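Local atomic coordinates of SnoaL-like domain-containing protein (Kribbella flavida, PDB entry 4LMI), a protein that is of unknown function but has a SnoaL-like domain of the NTF2 clan and is a putative ketosteroid isomerase. Residues A12-Y17 with P77-S82. Sequence-based numbering, arbitrary orientation.
Sequences ALARKY and PSAAVS
A14 of helix 6-22 meets A79 and V81 of strand 78-87 by apolar packing alone. Its CB comes 3.9 Å from A79 CB, and 4.3 Å from V81 CG2, a looser touch. A79 aims its methyl almost straight at that of A14, which meets it somewhat obliquely. V81 holds CG1 anti to its backbone N (chi1 -177°), and it is the other branch, CG2, that points back along the strand toward A14. With no bulk beyond CB on A14 or A79, the backbones draw close: the two CA atoms lie 6.7 Å apart. No hydrogen bond crosses the contact; the helix keeps its own backbone bonds, such as Y17 N to L13 O at 2.9 Å, while A79 and V81 pair through their backbones with L98 and V96 of strand 90-101.

Around this point, L98 touches both alanines, and F18 of the same helix rests on V81. A80, between A79 and V81, points to the other face of the sheet and packs on A80 of the second subunit, so the 78-82 part of the strand lies between helix 6-22 and that subunit.

The chemistry implies a small, buried, apolar touch where helix 6-22 lies on the curved sheet of the NTF2-like fold, with no directional bond joining the two segments.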
ATOM      1  N   ALA B  12       2.069 -13.007  12.077  1.00 23.36           N
ATOM      2  CA  ALA B  12       3.277 -13.822  12.206  1.00 24.16           C
ATOM      3  C   ALA B  12       3.753 -14.303  10.838  1.00 24.81           C
ATOM      4  O   ALA B  12       4.961 -14.296  10.556  1.00 24.43           O
ATOM      5  CB  ALA B  12       3.031 -15.007  13.140  1.00 27.20           C
ATOM      6  N   LEU B  13       2.809 -14.693   9.978  1.00 23.11           N
ATOM      7  CA  LEU B  13       3.164 -15.208   8.665  1.00 21.38           C
ATOM      8  C   LEU B  13       3.741 -14.116   7.753  1.00 21.31           C
ATOM      9  O   LEU B  13       4.733 -14.355   7.060  1.00 22.29           O
ATOM     10  CB  LEU B  13       1.976 -15.923   8.007  1.00 23.17           C
ATOM     11  CG  LEU B  13       2.252 -16.623   6.667  1.00 27.50           C
ATOM     12  CD1 LEU B  13       3.257 -17.756   6.820  1.00 31.18           C
ATOM     13  CD2 LEU B  13       0.960 -17.145   6.061  1.00 28.77           C
ATOM     14  N   ALA B  14       3.131 -12.930   7.767  1.00 21.80           N
ATOM     15  CA  ALA B  14       3.635 -11.779   6.991  1.00 22.93           C
ATOM     16  C   ALA B  14       5.049 -11.400   7.417  1.00 23.80           C
ATOM     17  O   ALA B  14       5.895 -11.086   6.574  1.00 24.12           O
ATOM     18  CB  ALA B  14       2.708 -10.581   7.131  1.00 24.39           C
ATOM     19  N   ARG B  15       5.301 -11.420   8.726  1.00 22.70           N
ATOM     20  CA  ARG B  15       6.641 -11.135   9.240  1.00 24.14           C
ATOM     21  C   ARG B  15       7.654 -12.152   8.700  1.00 24.41           C
ATOM     22  O   ARG B  15       8.731 -11.768   8.226  1.00 24.31           O
ATOM     23  CB  ARG B  15       6.649 -11.080  10.781  1.00 25.99           C
ATOM     24  CG  ARG B  15       8.010 -10.771  11.394  1.00 30.32           C
ATOM     25  CD  ARG B  15       8.508  -9.373  11.034  1.00 37.47           C
ATOM     26  NE  ARG B  15       7.685  -8.326  11.642  1.00 41.93           N
ATOM     27  CZ  ARG B  15       7.879  -7.019  11.489  1.00 38.43           C
ATOM     28  NH1 ARG B  15       8.879  -6.571  10.736  1.00 37.29           N
ATOM     29  NH2 ARG B  15       7.065  -6.159  12.090  1.00 36.98           N
ATOM     30  N   LYS B  16       7.297 -13.436   8.765  0.50 24.63           N
ATOM     31  CA  LYS B  16       8.155 -14.519   8.277  0.50 24.65           C
ATOM     32  C   LYS B  16       8.406 -14.438   6.772  0.50 24.13           C
ATOM     33  O   LYS B  16       9.510 -14.733   6.305  0.50 24.08           O
ATOM     34  CB  LYS B  16       7.564 -15.884   8.639  0.50 26.78           C
ATOM     35  CG  LYS B  16       7.727 -16.255  10.101  0.50 31.64           C
ATOM     36  CD  LYS B  16       7.465 -17.734  10.336  0.50 35.72           C
ATOM     37  CE  LYS B  16       7.443 -18.065  11.821  0.50 39.40           C
ATOM     38  NZ  LYS B  16       6.294 -17.427  12.523  0.50 33.00           N
ATOM     39  N   TYR B  17       7.378 -14.048   6.022  1.00 22.54           N
ATOM     40  CA  TYR B  17       7.484 -13.891   4.566  1.00 22.83           C
ATOM     41  C   TYR B  17       8.588 -12.887   4.228  1.00 23.02           C
ATOM     42  O   TYR B  17       9.476 -13.171   3.415  1.00 24.24           O
ATOM     43  CB  TYR B  17       6.133 -13.464   3.980  1.00 21.15           C
ATOM     44  CG  TYR B  17       6.152 -13.086   2.515  1.00 21.35           C
ATOM     45  CD1 TYR B  17       6.499 -11.793   2.117  1.00 21.18           C
ATOM     46  CD2 TYR B  17       5.787 -14.005   1.528  1.00 23.87           C
ATOM     47  CE1 TYR B  17       6.511 -11.435   0.780  1.00 22.39           C
ATOM     48  CE2 TYR B  17       5.792 -13.653   0.183  1.00 22.51           C
ATOM     49  CZ  TYR B  17       6.153 -12.365  -0.180  1.00 22.35           C
ATOM     50  OH  TYR B  17       6.161 -11.996  -1.500  1.00 23.02           O
ATOM     51  N   PRO B  77      -7.424 -12.626   7.237  1.00 19.11           N
ATOM     52  CA  PRO B  77      -6.478 -13.331   6.368  1.00 21.27           C
ATOM     53  C   PRO B  77      -5.562 -12.378   5.587  1.00 22.39           C
ATOM     54  O   PRO B  77      -4.738 -12.835   4.790  1.00 24.08           O
ATOM     55  CB  PRO B  77      -7.405 -14.074   5.398  1.00 23.35           C
ATOM     56  CG  PRO B  77      -8.577 -13.154   5.254  1.00 23.05           C
ATOM     57  CD  PRO B  77      -8.743 -12.468   6.593  1.00 21.43           C
ATOM     58  N   SER B  78      -5.699 -11.072   5.821  1.00 19.54           N
ATOM     59  CA  SER B  78      -5.058 -10.068   4.977  1.00 21.26           C
ATOM     60  C   SER B  78      -3.954  -9.321   5.704  1.00 22.12           C
ATOM     61  O   SER B  78      -4.088  -9.003   6.889  1.00 23.06           O
ATOM     62  CB  SER B  78      -6.098  -9.054   4.473  1.00 22.49           C
ATOM     63  OG  SER B  78      -7.196  -9.712   3.863  1.00 26.21           O
ATOM     64  N   ALA B  79      -2.870  -9.033   4.984  1.00 21.78           N
ATOM     65  CA  ALA B  79      -1.800  -8.177   5.495  1.00 20.75           C
ATOM     66  C   ALA B  79      -1.471  -7.085   4.484  1.00 21.13           C
ATOM     67  O   ALA B  79      -1.607  -7.285   3.275  1.00 21.48           O
ATOM     68  CB  ALA B  79      -0.551  -8.996   5.812  1.00 19.58           C
ATOM     69  N   ALA B  80      -1.069  -5.921   4.986  1.00 21.73           N
ATOM     70  CA  ALA B  80      -0.491  -4.874   4.142  1.00 20.93           C
ATOM     71  C   ALA B  80       0.829  -4.483   4.775  1.00 22.99           C
ATOM     72  O   ALA B  80       0.891  -4.180   5.972  1.00 22.52           O
ATOM     73  CB  ALA B  80      -1.414  -3.675   4.043  1.00 22.03           C
ATOM     74  N   VAL B  81       1.890  -4.504   3.977  1.00 21.86           N
ATOM     75  CA  VAL B  81       3.231  -4.289   4.496  1.00 22.61           C
ATOM     76  C   VAL B  81       3.925  -3.268   3.612  1.00 24.66           C
ATOM     77  O   VAL B  81       3.925  -3.398   2.386  1.00 25.81           O
ATOM     78  CB  VAL B  81       4.044  -5.605   4.506  1.00 22.94           C
ATOM     79  CG1 VAL B  81       5.424  -5.393   5.117  1.00 23.72           C
ATOM     80  CG2 VAL B  81       3.294  -6.717   5.240  1.00 22.52           C
ATOM     81  N   SER B  82       4.489  -2.233   4.224  1.00 25.36           N
ATOM     82  CA  SER B  82       5.363  -1.343   3.478  1.00 25.99           C
ATOM     83  C   SER B  82       6.802  -1.658   3.841  1.00 26.72           C
ATOM     84  O   SER B  82       7.098  -2.029   4.981  1.00 26.10           O
ATOM     85  CB  SER B  82       5.036   0.136   3.716  1.00 27.62           C
ATOM     86  OG  SER B  82       5.202   0.482   5.074  1.00 27.15           O
TER